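Local structure of superoxide dismutase [Ni] (Streptomyces coelicolor, 1T6U) at residues V55-F63 with I104-K115. The protein catalyses the nickel-dependent dismutation of superoxide to hydrogen peroxide and molecular oxygen, working as a homohexamer. The protein carries 1 engineered substitution. Sequence-based numbering, arbitrary orientation.
Sequences VSVLWSDYF and IAQIDKIFWETK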
ATOM      1  N   VAL A  55       0.490   2.597  17.051  1.00  9.09           N
ATOM      2  CA  VAL A  55       1.142   2.805  18.337  1.00  9.15           C
ATOM      3  C   VAL A  55       2.444   3.555  18.129  1.00  9.80           C
ATOM      4  O   VAL A  55       2.762   4.463  18.889  1.00  9.70           O
ATOM      5  CB  VAL A  55       1.366   1.443  18.995  1.00  8.42           C
ATOM      6  CG1 VAL A  55       2.334   1.568  20.182  1.00 11.28           C
ATOM      7  CG2 VAL A  55       0.040   0.845  19.454  1.00  9.80           C
ATOM      8  N   SER A  56       3.196   3.186  17.084  1.00  9.23           N
ATOM      9  CA  SER A  56       4.460   3.851  16.835  1.00  9.43           C
ATOM     10  C   SER A  56       4.255   5.343  16.586  1.00  9.26           C
ATOM     11  O   SER A  56       4.995   6.193  17.072  1.00 11.10           O
ATOM     12  CB  SER A  56       5.166   3.163  15.655  1.00 10.72           C
ATOM     13  OG  SER A  56       6.491   3.706  15.484  1.00 11.93           O
ATOM     14  N   VAL A  57       3.230   5.711  15.796  1.00  9.22           N
ATOM     15  CA  VAL A  57       2.927   7.106  15.515  1.00  9.90           C
ATOM     16  C   VAL A  57       2.578   7.874  16.782  1.00  8.24           C
ATOM     17  O   VAL A  57       3.003   9.013  16.979  1.00 10.88           O
ATOM     18  CB  VAL A  57       1.781   7.149  14.471  1.00 11.12           C
ATOM     19  CG1 VAL A  57       1.116   8.514  14.446  1.00 11.53           C
ATOM     20  CG2 VAL A  57       2.291   6.768  13.071  1.00 11.51           C
ATOM     21  N   LEU A  58       1.766   7.291  17.673  1.00  9.34           N
ATOM     22  CA  LEU A  58       1.511   8.002  18.925  1.00 10.30           C
ATOM     23  C   LEU A  58       2.823   8.403  19.620  1.00 10.92           C
ATOM     24  O   LEU A  58       2.985   9.549  20.097  1.00 12.35           O
ATOM     25  CB  LEU A  58       0.681   7.139  19.869  1.00 11.01           C
ATOM     26  CG  LEU A  58      -0.784   6.899  19.526  1.00 10.45           C
ATOM     27  CD1 LEU A  58      -1.406   5.835  20.404  1.00 14.60           C
ATOM     28  CD2 LEU A  58      -1.620   8.170  19.621  1.00 12.98           C
ATOM     29  N   TRP A  59       3.713   7.408  19.661  1.00 10.69           N
ATOM     30  CA  TRP A  59       4.986   7.508  20.381  1.00 11.18           C
ATOM     31  C   TRP A  59       5.916   8.550  19.760  1.00 11.80           C
ATOM     32  O   TRP A  59       6.513   9.404  20.444  1.00 11.89           O
ATOM     33  CB  TRP A  59       5.698   6.171  20.432  1.00 11.01           C
ATOM     34  CG  TRP A  59       7.004   6.146  21.142  1.00 10.39           C
ATOM     35  CD1 TRP A  59       7.198   6.460  22.473  1.00 12.09           C
ATOM     36  CD2 TRP A  59       8.278   5.805  20.602  1.00 10.86           C
ATOM     37  NE1 TRP A  59       8.526   6.318  22.764  1.00 13.62           N
ATOM     38  CE2 TRP A  59       9.218   5.918  21.636  1.00 13.03           C
ATOM     39  CE3 TRP A  59       8.736   5.403  19.340  1.00 10.35           C
ATOM     40  CZ2 TRP A  59      10.572   5.649  21.429  1.00 15.06           C
ATOM     41  CZ3 TRP A  59      10.076   5.137  19.140  1.00 13.65           C
ATOM     42  CH2 TRP A  59      11.002   5.258  20.197  1.00 12.93           C
ATOM     43  N   SER A  60       6.043   8.464  18.418  1.00 11.11           N
ATOM     44  CA  SER A  60       6.991   9.374  17.774  1.00 11.99           C
ATOM     45  C   SER A  60       6.415  10.750  17.507  1.00 11.43           C
ATOM     46  O   SER A  60       7.094  11.771  17.508  1.00 14.60           O
ATOM     47  CB  SER A  60       7.500   8.830  16.433  1.00 13.94           C
ATOM     48  OG  SER A  60       6.418   8.620  15.510  1.00 12.44           O
ATOM     49  N   ASP A  61       5.116  10.815  17.215  1.00 11.58           N
ATOM     50  CA  ASP A  61       4.555  12.061  16.690  1.00 11.92           C
ATOM     51  C   ASP A  61       3.694  12.800  17.701  1.00 13.84           C
ATOM     52  O   ASP A  61       3.778  14.015  17.728  1.00 19.69           O
ATOM     53  CB  ASP A  61       3.741  11.734  15.434  1.00 11.95           C
ATOM     54  CG  ASP A  61       4.530  11.216  14.246  1.00 13.06           C
ATOM     55  OD1 ASP A  61       5.724  10.914  14.338  1.00 12.99           O
ATOM     56  OD2 ASP A  61       3.907  11.091  13.157  1.00 15.01           O
ATOM     57  N   TYR A  62       2.904  12.105  18.492  1.00 11.00           N
ATOM     58  CA  TYR A  62       2.091  12.785  19.515  1.00 11.74           C
ATOM     59  C   TYR A  62       2.897  13.081  20.754  1.00 11.65           C
ATOM     60  O   TYR A  62       2.981  14.234  21.249  1.00 13.95           O
ATOM     61  CB  TYR A  62       0.822  11.958  19.868  1.00 11.31           C
ATOM     62  CG  TYR A  62       0.159  12.675  21.041  1.00 11.64           C
ATOM     63  CD1 TYR A  62      -0.630  13.792  20.849  1.00 13.09           C
ATOM     64  CD2 TYR A  62       0.320  12.224  22.333  1.00 11.84           C
ATOM     65  CE1 TYR A  62      -1.238  14.460  21.898  1.00 14.11           C
ATOM     66  CE2 TYR A  62      -0.270  12.896  23.403  1.00 13.29           C
ATOM     67  CZ  TYR A  62      -1.061  14.013  23.188  1.00 13.29           C
ATOM     68  OH  TYR A  62      -1.670  14.694  24.217  1.00 15.07           O
ATOM     69  N   PHE A  63       3.532  12.075  21.346  1.00 11.39           N
ATOM     70  CA  PHE A  63       4.232  12.270  22.628  1.00 11.84           C
ATOM     71  C   PHE A  63       5.518  13.059  22.428  1.00 13.02           C
ATOM     72  O   PHE A  63       6.224  12.905  21.427  1.00 13.80           O
ATOM     73  CB  PHE A  63       4.479  10.911  23.286  1.00 11.65           C
ATOM     74  CG  PHE A  63       3.220  10.261  23.877  1.00 12.20           C
ATOM     75  CD1 PHE A  63       2.715   9.047  23.408  1.00 13.31           C
ATOM     76  CD2 PHE A  63       2.546  10.885  24.926  1.00 13.04           C
ATOM     77  CE1 PHE A  63       1.601   8.421  23.946  1.00 12.76           C
ATOM     78  CE2 PHE A  63       1.453  10.272  25.466  1.00 11.89           C
ATOM     79  CZ  PHE A  63       0.989   9.070  24.986  1.00 13.02           C
ATOM     80  N   ILE A 104      -2.146  -1.416  25.137  1.00 10.21           N
ATOM     81  CA  ILE A 104      -2.723  -0.219  24.523  1.00  9.32           C
ATOM     82  C   ILE A 104      -3.534   0.582  25.527  1.00  9.79           C
ATOM     83  O   ILE A 104      -3.551   1.819  25.504  1.00 11.94           O
ATOM     84  CB  ILE A 104      -3.567  -0.602  23.283  1.00 10.71           C
ATOM     85  CG1 ILE A 104      -2.673  -1.137  22.163  1.00 10.42           C
ATOM     86  CG2 ILE A 104      -4.423   0.561  22.819  1.00 11.20           C
ATOM     87  CD1 ILE A 104      -3.372  -1.929  21.071  1.00 12.45           C
ATOM     88  N   ALA A 105      -4.242  -0.126  26.423  1.00 10.89           N
ATOM     89  CA  ALA A 105      -5.042   0.550  27.448  1.00 11.90           C
ATOM     90  C   ALA A 105      -4.217   1.395  28.400  1.00 13.39           C
ATOM     91  O   ALA A 105      -4.631   2.486  28.830  1.00 12.67           O
ATOM     92  CB  ALA A 105      -5.879  -0.482  28.218  1.00 14.30           C
ATOM     93  N   GLN A 106      -3.019   0.929  28.735  1.00 11.57           N
ATOM     94  CA  GLN A 106      -2.081   1.748  29.506  1.00 12.24           C
ATOM     95  C   GLN A 106      -1.625   2.980  28.713  1.00 11.69           C
ATOM     96  O   GLN A 106      -1.565   4.048  29.312  1.00 12.95           O
ATOM     97  CB  GLN A 106      -0.889   0.914  29.966  1.00 12.63           C
ATOM     98  CG  GLN A 106      -1.229  -0.295  30.796  1.00 14.95           C
ATOM     99  CD  GLN A 106      -0.023  -1.082  31.279  1.00 23.67           C
ATOM    100  OE1 GLN A 106       1.002  -0.478  31.628  1.00 36.35           O
ATOM    101  NE2 GLN A 106      -0.058  -2.403  31.335  1.00 43.16           N
ATOM    102  N   ILE A 107      -1.310   2.856  27.445  1.00 10.73           N
ATOM    103  CA  ILE A 107      -0.957   4.002  26.643  1.00 11.06           C
ATOM    104  C   ILE A 107      -2.145   4.947  26.555  1.00 10.18           C
ATOM    105  O   ILE A 107      -1.975   6.174  26.654  1.00 12.11           O
ATOM    106  CB  ILE A 107      -0.454   3.633  25.227  1.00  9.42           C
ATOM    107  CG1 ILE A 107       0.819   2.780  25.189  1.00 11.05           C
ATOM    108  CG2 ILE A 107      -0.271   4.918  24.418  1.00 13.07           C
ATOM    109  CD1 ILE A 107       1.179   2.241  23.827  1.00 10.31           C
ATOM    110  N   ASP A 108      -3.342   4.442  26.402  1.00  9.99           N
ATOM    111  CA  ASP A 108      -4.537   5.283  26.298  1.00 10.77           C
ATOM    112  C   ASP A 108      -4.739   6.075  27.573  1.00 10.46           C
ATOM    113  O   ASP A 108      -5.065   7.254  27.546  1.00 11.09           O
ATOM    114  CB  ASP A 108      -5.740   4.400  25.962  1.00 11.73           C
ATOM    115  CG  ASP A 108      -7.036   5.158  25.855  1.00 13.20           C
ATOM    116  OD1 ASP A 108      -7.333   5.591  24.736  1.00 17.38           O
ATOM    117  OD2 ASP A 108      -7.674   5.284  26.928  1.00 19.28           O
ATOM    118  N   LYS A 109      -4.491   5.463  28.715  1.00 11.94           N
ATOM    119  CA  LYS A 109      -4.679   6.159  29.986  1.00 13.65           C
ATOM    120  C   LYS A 109      -3.746   7.378  30.065  1.00 14.68           C
ATOM    121  O   LYS A 109      -4.124   8.489  30.434  1.00 13.86           O
ATOM    122  CB  LYS A 109      -4.454   5.203  31.144  1.00 16.97           C
ATOM    123  CG  LYS A 109      -4.606   5.865  32.527  1.00 18.91           C
ATOM    124  CD  LYS A 109      -4.254   4.890  33.670  1.00 22.66           C
ATOM    125  CE  LYS A 109      -4.305   5.528  35.049  1.00 30.71           C
ATOM    126  NZ  LYS A 109      -3.854   4.633  36.185  1.00 48.36           N
ATOM    127  N   ILE A 110      -2.487   7.198  29.700  1.00 13.95           N
ATOM    128  CA  ILE A 110      -1.483   8.292  29.664  1.00 12.63           C
ATOM    129  C   ILE A 110      -1.856   9.354  28.635  1.00 11.43           C
ATOM    130  O   ILE A 110      -1.891  10.557  28.907  1.00 12.71           O
ATOM    131  CB  ILE A 110      -0.092   7.677  29.446  1.00 12.02           C
ATOM    132  CG1 ILE A 110       0.325   6.788  30.647  1.00 14.37           C
ATOM    133  CG2 ILE A 110       0.968   8.699  29.129  1.00 12.19           C
ATOM    134  CD1 ILE A 110       1.640   6.079  30.449  1.00 14.41           C
ATOM    135  N   PHE A 111      -2.187   8.885  27.407  1.00 11.69           N
ATOM    136  CA  PHE A 111      -2.646   9.791  26.361  1.00 11.10           C
ATOM    137  C   PHE A 111      -3.688  10.776  26.891  1.00 12.25           C
ATOM    138  O   PHE A 111      -3.577  12.004  26.792  1.00 11.95           O
ATOM    139  CB  PHE A 111      -3.145   8.976  25.172  1.00 10.58           C
ATOM    140  CG  PHE A 111      -3.669   9.862  24.050  1.00  9.53           C
ATOM    141  CD1 PHE A 111      -2.826  10.369  23.091  1.00 11.11           C
ATOM    142  CD2 PHE A 111      -5.012  10.232  23.968  1.00  9.82           C
ATOM    143  CE1 PHE A 111      -3.311  11.193  22.076  1.00 11.76           C
ATOM    144  CE2 PHE A 111      -5.504  11.020  22.943  1.00 10.41           C
ATOM    145  CZ  PHE A 111      -4.641  11.536  21.993  1.00 11.62           C
ATOM    146  N   TRP A 112      -4.773  10.237  27.452  1.00 11.26           N
ATOM    147  CA  TRP A 112      -5.876  11.142  27.881  1.00 13.00           C
ATOM    148  C   TRP A 112      -5.434  11.983  29.057  1.00 13.55           C
ATOM    149  O   TRP A 112      -5.895  13.121  29.136  1.00 13.30           O
ATOM    150  CB  TRP A 112      -7.189  10.372  28.102  1.00 12.13           C
ATOM    151  CG  TRP A 112      -7.711   9.912  26.760  1.00 12.26           C
ATOM    152  CD1 TRP A 112      -7.729   8.614  26.264  1.00 13.17           C
ATOM    153  CD2 TRP A 112      -8.265  10.756  25.764  1.00 12.90           C
ATOM    154  NE1 TRP A 112      -8.266   8.637  25.016  1.00 14.39           N
ATOM    155  CE2 TRP A 112      -8.608   9.923  24.682  1.00 13.90           C
ATOM    156  CE3 TRP A 112      -8.513  12.126  25.665  1.00 15.57           C
ATOM    157  CZ2 TRP A 112      -9.190  10.418  23.507  1.00 16.72           C
ATOM    158  CZ3 TRP A 112      -9.084  12.600  24.513  1.00 17.67           C
ATOM    159  CH2 TRP A 112      -9.421  11.757  23.447  1.00 16.10           C
ATOM    160  N   GLU A 113      -4.572  11.518  29.933  1.00 13.26           N
ATOM    161  CA  GLU A 113      -4.056  12.447  30.976  1.00 13.51           C
ATOM    162  C   GLU A 113      -3.350  13.642  30.344  1.00 12.00           C
ATOM    163  O   GLU A 113      -3.498  14.809  30.695  1.00 15.60           O
ATOM    164  CB  GLU A 113      -3.101  11.713  31.918  1.00 16.65           C
ATOM    165  CG  GLU A 113      -3.838  10.761  32.819  1.00 17.91           C
ATOM    166  CD  GLU A 113      -2.996   9.961  33.796  1.00 21.46           C
ATOM    167  OE1 GLU A 113      -1.772  10.170  33.878  1.00 23.36           O
ATOM    168  OE2 GLU A 113      -3.569   9.112  34.521  1.00 22.04           O
ATOM    169  N   THR A 114      -2.536  13.340  29.305  1.00 13.44           N
ATOM    170  CA  THR A 114      -1.830  14.442  28.638  1.00 13.53           C
ATOM    171  C   THR A 114      -2.750  15.384  27.840  1.00 13.73           C
ATOM    172  O   THR A 114      -2.303  16.483  27.505  1.00 18.87           O
ATOM    173  CB  THR A 114      -0.693  13.955  27.715  1.00 13.23           C
ATOM    174  OG1 THR A 114      -1.267  13.298  26.574  1.00 13.83           O
ATOM    175  CG2 THR A 114       0.208  12.963  28.408  1.00 16.88           C
ATOM    176  N   LYS A 115      -3.990  15.068  27.526  1.00 13.41           N
ATOM    177  CA  LYS A 115      -4.936  15.895  26.824  1.00 13.74           C
ATOM    178  C   LYS A 115      -5.691  16.854  27.768  1.00 14.35           C
ATOM    179  O   LYS A 115      -6.353  17.748  27.300  1.00 18.13           O
ATOM    180  CB  LYS A 115      -5.951  14.985  26.142  1.00 15.08           C
ATOM    181  CG  LYS A 115      -5.364  14.268  24.964  1.00 16.00           C
ATOM    182  CD  LYS A 115      -5.222  15.152  23.721  1.00 25.29           C
ATOM    183  CE  LYS A 115      -6.549  15.290  22.998  1.00 34.93           C
ATOM    184  NZ  LYS A 115      -6.432  16.192  21.805  1.00 42.29           N
TER
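Ile-104 opens the contact, its CG1 lying against CG2 of Val-55. One turn on, Ile-107 divides its two branches. CD1 meets Val-55 CG1 at 3.9 Å, while CG2 touches both Leu-58 CD1 and the edge of the Phe-63 ring. Ile-110 touches Phe-63 with CG2, 4.0 Å from CE2. Phe-111 swings its ring toward Tyr-62, with CG anti to the backbone N (chi1 179°). Its CE1 lies 3.6 Å above the Tyr-62 ring plane, over the centre, and the two planes are inclined at 49°. Leu-58 CD2 also packs on this CE1. Thr-114 OG1 lies at the edge of the Tyr-62 ring and accepts a hydrogen bond from Tyr-62 OH (2.8 Å). The same OG1 donates to Phe-111 O, 2.7 Å away, so the tyrosine is tied to the helix backbone through the threonine. The bent chain of Lys-115 brings CD near Tyr-62 OH. A phenylalanine in place of Tyr-62 would probably leave Thr-114 OG1 without its donor. A bound nickel ion lies about 9 Å from the Tyr-62 side chain. Helices 34-62 and 94-115 run roughly parallel here, at 30°, within the four-helix bundle; helices 12-30 and 74-89 also pack against Val-55.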